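Local structure of probable hydrogenase nickel incorporation protein hypB (Methanocaldococcus jannaschii, 2HF8) at residues A[47-52]-A[146-151]; A[98-103]-A[130-135]. The protein probably acts as a dimeric, metal-binding GTPase needed for nickel insertion into the metal centre of [NiFe] hydrogenases during their maturation. All blocks are in the same frame, centred on the assembly; numbering follows the deposited sequence.

Interaction 1 of 2, residues A[47-52]-A[146-151]; sequences IGSGKT and VISTTE. With MG (magnesium ion), chain C; GSP (5'-guanosine-diphosphate-monothiophosphate), chain F.
Two serine hydroxyls sandwich OE2 of the E151 carboxylate, S49 OG on one side of the carboxylate plane and S148 OG on the other. S49 OG, 2.7 Å from E151 OE2, comes in on the syn side, 30° out of the plane. S148 OG, also 2.7 Å from E151 OE2, stands well above it, 71° out. OE1 takes the backbone N-H of S148 in a nearly straight bond, which limits rotation of the group. OE2 also accepts a water proton, and the same water donates to I47 O, so a second bridge runs to 47-52. S49 OG lies beside its own backbone N, anti to the carbonyl carbon (chi1 -68°), a torsion that sets the hydroxyl against E151 OE2. Next to this polar cluster, V146 CG1 packs 4.0 Å from S49 CB, and V146 CB lies 4.3 Å from K51 CG.

The other side of 47-52 belongs to the nucleotide. G50 N and K51 N bond GSP O1B, and K51 NZ joins them at 2.7 Å from GSP O1B, its chain bent back over the phosphates. T52 N bonds GSP O2B, while T52 OG1 binds magnesium at 2.0 Å. This is consistent with a Walker A P-loop. K173 NZ bonds G48 O and S148 OG, bringing a lysine charge close to the cluster.

With two hydroxyls and a water donating to OE2 and an amide to OE1, the buried carboxylate is probably ionised, tying the phosphate-binding loop to the turn after the neighbouring strand.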
loop_
_atom_site.group_PDB
_atom_site.type_symbol
_atom_site.label_atom_id
_atom_site.label_comp_id
_atom_site.label_asym_id
_atom_site.label_seq_id
_atom_site.Cartn_x
_atom_site.Cartn_y
_atom_site.Cartn_z
ATOM N N ILE A 47 -0.793 -3.165 0.529
ATOM C CA ILE A 47 -0.293 -3.972 -0.588
ATOM C C ILE A 47 0.284 -5.286 -0.080
ATOM O O ILE A 47 1.233 -5.287 0.705
ATOM C CB ILE A 47 0.800 -3.228 -1.406
ATOM C CG1 ILE A 47 0.301 -1.862 -1.903
ATOM C CG2 ILE A 47 1.314 -4.110 -2.560
ATOM C CD1 ILE A 47 -0.644 -1.927 -3.078
ATOM N N GLY A 48 -0.301 -6.397 -0.527
ATOM C CA GLY A 48 0.176 -7.735 -0.168
ATOM C C GLY A 48 -0.120 -8.203 1.249
ATOM O O GLY A 48 0.502 -9.151 1.733
ATOM N N SER A 49 -1.067 -7.541 1.909
ATOM C CA SER A 49 -1.512 -7.914 3.258
ATOM C C SER A 49 -2.082 -9.332 3.357
ATOM O O SER A 49 -2.018 -9.961 4.420
ATOM C CB SER A 49 -2.563 -6.925 3.756
ATOM O OG SER A 49 -1.997 -5.648 3.983
ATOM N N GLY A 50 -2.660 -9.815 2.256
ATOM C CA GLY A 50 -3.210 -11.170 2.194
ATOM C C GLY A 50 -4.686 -11.269 1.833
ATOM O O GLY A 50 -5.326 -12.278 2.134
ATOM N N LYS A 51 -5.220 -10.233 1.181
ATOM C CA LYS A 51 -6.636 -10.179 0.774
ATOM C C LYS A 51 -7.051 -11.357 -0.116
ATOM O O LYS A 51 -8.048 -12.020 0.156
ATOM C CB LYS A 51 -6.960 -8.859 0.052
ATOM C CG LYS A 51 -6.711 -7.581 0.870
ATOM C CD LYS A 51 -7.040 -6.302 0.070
ATOM C CE LYS A 51 -5.974 -5.941 -0.973
ATOM N NZ LYS A 51 -4.576 -5.992 -0.448
ATOM N N THR A 52 -6.286 -11.602 -1.180
ATOM C CA THR A 52 -6.586 -12.694 -2.117
ATOM C C THR A 52 -6.527 -14.068 -1.436
ATOM O O THR A 52 -7.450 -14.874 -1.587
ATOM C CB THR A 52 -5.677 -12.652 -3.365
ATOM O OG1 THR A 52 -5.726 -11.337 -3.943
ATOM C CG2 THR A 52 -6.124 -13.672 -4.409
ATOM N N VAL A 146 -7.629 -5.646 6.026
ATOM C CA VAL A 146 -6.580 -6.622 6.276
ATOM C C VAL A 146 -5.226 -5.918 6.268
ATOM O O VAL A 146 -4.848 -5.293 5.282
ATOM C CB VAL A 146 -6.595 -7.751 5.211
ATOM C CG1 VAL A 146 -5.559 -8.839 5.547
ATOM C CG2 VAL A 146 -8.001 -8.343 5.076
ATOM N N ILE A 147 -4.518 -5.985 7.387
ATOM C CA ILE A 147 -3.129 -5.543 7.422
ATOM C C ILE A 147 -2.281 -6.728 7.843
ATOM O O ILE A 147 -2.811 -7.772 8.235
ATOM C CB ILE A 147 -2.871 -4.293 8.340
ATOM C CG1 ILE A 147 -3.349 -4.511 9.788
ATOM C CG2 ILE A 147 -3.425 -3.014 7.690
ATOM C CD1 ILE A 147 -4.817 -4.163 10.051
ATOM N N SER A 148 -0.970 -6.596 7.726
ATOM C CA SER A 148 -0.106 -7.702 8.096
ATOM C C SER A 148 1.073 -7.225 8.927
ATOM O O SER A 148 1.455 -6.058 8.853
ATOM C CB SER A 148 0.340 -8.477 6.854
ATOM O OG SER A 148 1.290 -7.756 6.110
ATOM N N THR A 149 1.639 -8.131 9.723
ATOM C CA THR A 149 2.732 -7.773 10.631
ATOM C C THR A 149 3.947 -7.229 9.876
ATOM O O THR A 149 4.690 -6.406 10.410
ATOM C CB THR A 149 3.170 -8.965 11.512
ATOM O OG1 THR A 149 3.725 -9.997 10.690
ATOM C CG2 THR A 149 1.983 -9.517 12.297
ATOM N N THR A 150 4.117 -7.676 8.632
ATOM C CA THR A 150 5.299 -7.351 7.825
ATOM C C THR A 150 5.316 -5.903 7.325
ATOM O O THR A 150 6.315 -5.442 6.767
ATOM C CB THR A 150 5.468 -8.335 6.634
ATOM O OG1 THR A 150 4.329 -8.258 5.772
ATOM C CG2 THR A 150 5.622 -9.762 7.134
ATOM N N GLU A 151 4.210 -5.195 7.531
ATOM C CA GLU A 151 4.130 -3.772 7.226
ATOM C C GLU A 151 4.693 -2.916 8.386
ATOM O O GLU A 151 4.921 -1.721 8.228
ATOM C CB GLU A 151 2.680 -3.390 6.900
ATOM C CG GLU A 151 2.177 -3.972 5.574
ATOM C CD GLU A 151 0.774 -4.562 5.658
ATOM O OE1 GLU A 151 -0.051 -4.059 6.452
ATOM O OE2 GLU A 151 0.488 -5.528 4.907
HETATM MG MG MG C . -4.794 -9.558 -4.044
HETATM P PG GSP F . -2.460 -7.465 -3.492
HETATM O O3B GSP F . -2.003 -8.481 -2.332
HETATM S S1G GSP F . -2.623 -5.880 -2.873
HETATM O O2G GSP F . -1.347 -7.460 -4.562
HETATM O O3G GSP F . -3.804 -7.906 -4.093
HETATM P PB GSP F . -2.983 -9.302 -1.346
HETATM O O1B GSP F . -3.392 -8.458 -0.207
HETATM O O2B GSP F . -4.146 -9.889 -2.050
HETATM P PA GSP F . -1.820 -11.917 -1.280
HETATM O O1A GSP F . -2.991 -12.764 -0.949
HETATM O O2A GSP F . -1.525 -11.904 -2.733
HETATM O O3A GSP F . -1.995 -10.412 -0.742
HETATM O "O5'" GSP F . -0.576 -12.388 -0.390
HETATM C "C5'" GSP F . 0.674 -11.730 -0.472
HETATM C "C4'" GSP F . 1.784 -12.696 -0.067
HETATM O "O4'" GSP F . 1.722 -12.966 1.320
HETATM C "C3'" GSP F . 1.693 -14.054 -0.748
HETATM O "O3'" GSP F . 3.030 -14.428 -0.998
HETATM C "C2'" GSP F . 1.076 -14.964 0.295
HETATM O "O2'" GSP F . 1.486 -16.300 0.171
HETATM C "C1'" GSP F . 1.636 -14.366 1.565
HETATM N N9 GSP F . 0.827 -14.514 2.783
HETATM C C8 GSP F . -0.465 -14.092 2.984
HETATM N N7 GSP F . -0.795 -14.372 4.266
HETATM C C5 GSP F . 0.270 -14.944 4.880
HETATM C C6 GSP F . 0.481 -15.412 6.174
HETATM O O6 GSP F . -0.420 -15.341 7.006
HETATM N N1 GSP F . 1.706 -15.952 6.519
HETATM C C2 GSP F . 2.719 -16.028 5.582
HETATM N N2 GSP F . 3.897 -16.545 5.909
HETATM N N3 GSP F . 2.511 -15.568 4.302
HETATM C C4 GSP F . 1.305 -15.030 3.958
HETATM O O HOH W 1 1.953 -6.593 2.939
HETATM O O HOH W 2 -3.140 -10.651 -4.558
#

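Interaction 2 of 2, residues A[98-103]-A[130-135]; sequences KECHLD and LICPAD. With ZN (zinc ion), chain D.
C100 and C132 meet through their sulfurs, 3.6 Å apart from SG to SG, with one zinc ion holding both. C100 CB lies 3.8 Å from C132 SG. With SG between the backbone N and the carbonyl carbon (chi1 44°), C100 points its sulfur at the metal, 2.4 Å from SG to zinc, and leaves it at the edge of the H101 ring, in the ring plane. C132 SG comes from the other loop and binds the same zinc at 2.2 Å. The S-Zn-S angle is just over 100°, and one further ligand comes from outside the two segments. C100 SG of the second subunit shares in the metal cluster, so the site lies at the dimer interface, with another zinc close by.

Behind the sulfurs the loops meet loosely. H101 CB packs 4.0 Å from C132 CB, and P133 CD lies 4.3 Å from C100 O. The H101 ring itself leads away from 130-135, with E99 CG over one of its faces and F136 stacked on the ring. H101 is assigned to this zinc site, and with the two cysteines it probably also binds nickel, as in relatives. In this model, however, its ND1 has no partner, and H101 ND1 stands 4.8 Å from the zinc.

The segment 98-103 links strand 90-95 to helix 104-111, where D103 is the N-cap and its OD1 bonds L106 N. The segment 130-135 lies between strands 121-125 and 142-148 and makes a 3-10 turn at 132-134, tied to strand 142-148 by R143 bonding P133 O. K98 forms a salt bridge with D135 of the second subunit, farther along the dimer interface.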
loop_
_atom_site.group_PDB
_atom_site.type_symbol
_atom_site.label_atom_id
_atom_site.label_comp_id
_atom_site.label_asym_id
_atom_site.label_seq_id
_atom_site.Cartn_x
_atom_site.Cartn_y
_atom_site.Cartn_z
ATOM N N LYS A 98 -5.072 3.826 -13.295
ATOM C CA LYS A 98 -4.407 4.875 -12.520
ATOM C C LYS A 98 -5.204 5.311 -11.288
ATOM O O LYS A 98 -4.714 6.099 -10.473
ATOM C CB LYS A 98 -4.069 6.079 -13.411
ATOM C CG LYS A 98 -2.877 5.846 -14.339
ATOM C CD LYS A 98 -2.402 7.146 -14.971
ATOM C CE LYS A 98 -1.074 6.955 -15.683
ATOM N NZ LYS A 98 -0.590 8.221 -16.316
ATOM N N GLU A 99 -6.421 4.785 -11.151
ATOM C CA GLU A 99 -7.293 5.105 -10.019
ATOM C C GLU A 99 -6.797 4.432 -8.734
ATOM O O GLU A 99 -6.355 3.284 -8.755
ATOM C CB GLU A 99 -8.733 4.681 -10.320
ATOM C CG GLU A 99 -9.792 5.366 -9.461
ATOM C CD GLU A 99 -10.454 6.556 -10.146
ATOM O OE1 GLU A 99 -9.787 7.263 -10.947
ATOM O OE2 GLU A 99 -11.657 6.782 -9.875
ATOM N N CYS A 100 -6.882 5.155 -7.621
ATOM C CA CYS A 100 -6.349 4.675 -6.346
ATOM C C CYS A 100 -7.413 4.043 -5.445
ATOM O O CYS A 100 -7.147 3.737 -4.283
ATOM C CB CYS A 100 -5.617 5.811 -5.618
ATOM S SG CYS A 100 -6.483 7.400 -5.637
ATOM N N HIS A 101 -8.608 3.835 -5.996
ATOM C CA HIS A 101 -9.743 3.281 -5.251
ATOM C C HIS A 101 -10.816 2.734 -6.197
ATOM O O HIS A 101 -10.867 3.110 -7.368
ATOM C CB HIS A 101 -10.361 4.361 -4.352
ATOM C CG HIS A 101 -10.970 5.496 -5.116
ATOM N ND1 HIS A 101 -10.245 6.597 -5.519
ATOM C CD2 HIS A 101 -12.228 5.681 -5.583
ATOM C CE1 HIS A 101 -11.034 7.418 -6.189
ATOM N NE2 HIS A 101 -12.241 6.884 -6.244
ATOM N N LEU A 102 -11.659 1.844 -5.678
ATOM C CA LEU A 102 -12.913 1.460 -6.332
ATOM C C LEU A 102 -14.045 2.388 -5.872
ATOM O O LEU A 102 -13.928 3.045 -4.836
ATOM C CB LEU A 102 -13.281 0.011 -5.987
ATOM C CG LEU A 102 -12.519 -1.181 -6.575
ATOM C CD1 LEU A 102 -13.004 -2.466 -5.925
ATOM C CD2 LEU A 102 -12.673 -1.270 -8.086
ATOM N N ASP A 103 -15.131 2.442 -6.644
ATOM C CA ASP A 103 -16.339 3.171 -6.240
ATOM C C ASP A 103 -17.621 2.365 -6.493
ATOM O O ASP A 103 -17.596 1.356 -7.197
ATOM C CB ASP A 103 -16.394 4.582 -6.865
ATOM C CG ASP A 103 -16.556 4.573 -8.387
ATOM O OD1 ASP A 103 -17.122 3.621 -8.956
ATOM O OD2 ASP A 103 -16.128 5.560 -9.023
ATOM N N LEU A 130 -4.320 1.843 1.922
ATOM C CA LEU A 130 -4.840 2.074 3.275
ATOM C C LEU A 130 -5.372 3.484 3.491
ATOM O O LEU A 130 -5.629 3.894 4.631
ATOM C CB LEU A 130 -3.786 1.754 4.339
ATOM C CG LEU A 130 -3.558 0.294 4.724
ATOM C CD1 LEU A 130 -2.508 0.221 5.831
ATOM C CD2 LEU A 130 -4.855 -0.401 5.141
ATOM N N ILE A 131 -5.550 4.218 2.399
ATOM C CA ILE A 131 -5.980 5.606 2.479
ATOM C C ILE A 131 -7.327 5.832 1.797
ATOM O O ILE A 131 -8.349 5.951 2.474
ATOM C CB ILE A 131 -4.886 6.576 1.936
ATOM C CG1 ILE A 131 -3.590 6.408 2.746
ATOM C CG2 ILE A 131 -5.380 8.028 1.981
ATOM C CD1 ILE A 131 -2.371 7.101 2.176
ATOM N N CYS A 132 -7.323 5.860 0.464
ATOM C CA CYS A 132 -8.479 6.296 -0.334
ATOM C C CYS A 132 -9.770 5.474 -0.159
ATOM O O CYS A 132 -10.850 6.059 -0.092
ATOM C CB CYS A 132 -8.098 6.393 -1.818
ATOM S SG CYS A 132 -6.381 6.907 -2.098
ATOM N N PRO A 133 -9.675 4.126 -0.101
ATOM C CA PRO A 133 -10.898 3.321 0.076
ATOM C C PRO A 133 -11.757 3.639 1.316
ATOM O O PRO A 133 -12.919 3.231 1.367
ATOM C CB PRO A 133 -10.363 1.885 0.139
ATOM C CG PRO A 133 -9.080 1.939 -0.616
ATOM C CD PRO A 133 -8.487 3.262 -0.251
ATOM N N ALA A 134 -11.206 4.369 2.286
ATOM C CA ALA A 134 -11.954 4.776 3.480
ATOM C C ALA A 134 -13.201 5.605 3.161
ATOM O O ALA A 134 -14.225 5.484 3.843
ATOM C CB ALA A 134 -11.053 5.540 4.434
ATOM N N ASP A 135 -13.108 6.438 2.124
ATOM C CA ASP A 135 -14.185 7.375 1.766
ATOM C C ASP A 135 -15.205 6.814 0.767
ATOM O O ASP A 135 -16.248 7.434 0.536
ATOM C CB ASP A 135 -13.596 8.672 1.195
ATOM C CG ASP A 135 -12.589 9.332 2.125
ATOM O OD1 ASP A 135 -12.862 9.439 3.345
ATOM O OD2 ASP A 135 -11.525 9.759 1.619
HETATM ZN ZN ZN D . -6.334 8.547 -3.553
#

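Interaction 2 is nested within interaction 1 along the chain: 47-52 comes first, then 98-103 and 130-135, and 146-151 last. Their centres are 16 Å apart, within one G-domain built on a parallel seven-stranded sheet. Interaction 1 sits where strand 39-45 leads into helix 51-62, at the end of the adjacent strand 142-148; interaction 2 joins loops following strands 90-95 and 121-125. They touch where I147 CG2 packs 3.8 Å from L130 CD1. Both also reach the second subunit, so the nucleotide site and the metal site share one dimer interface, an arrangement through which GTP binding could plausibly influence metal binding.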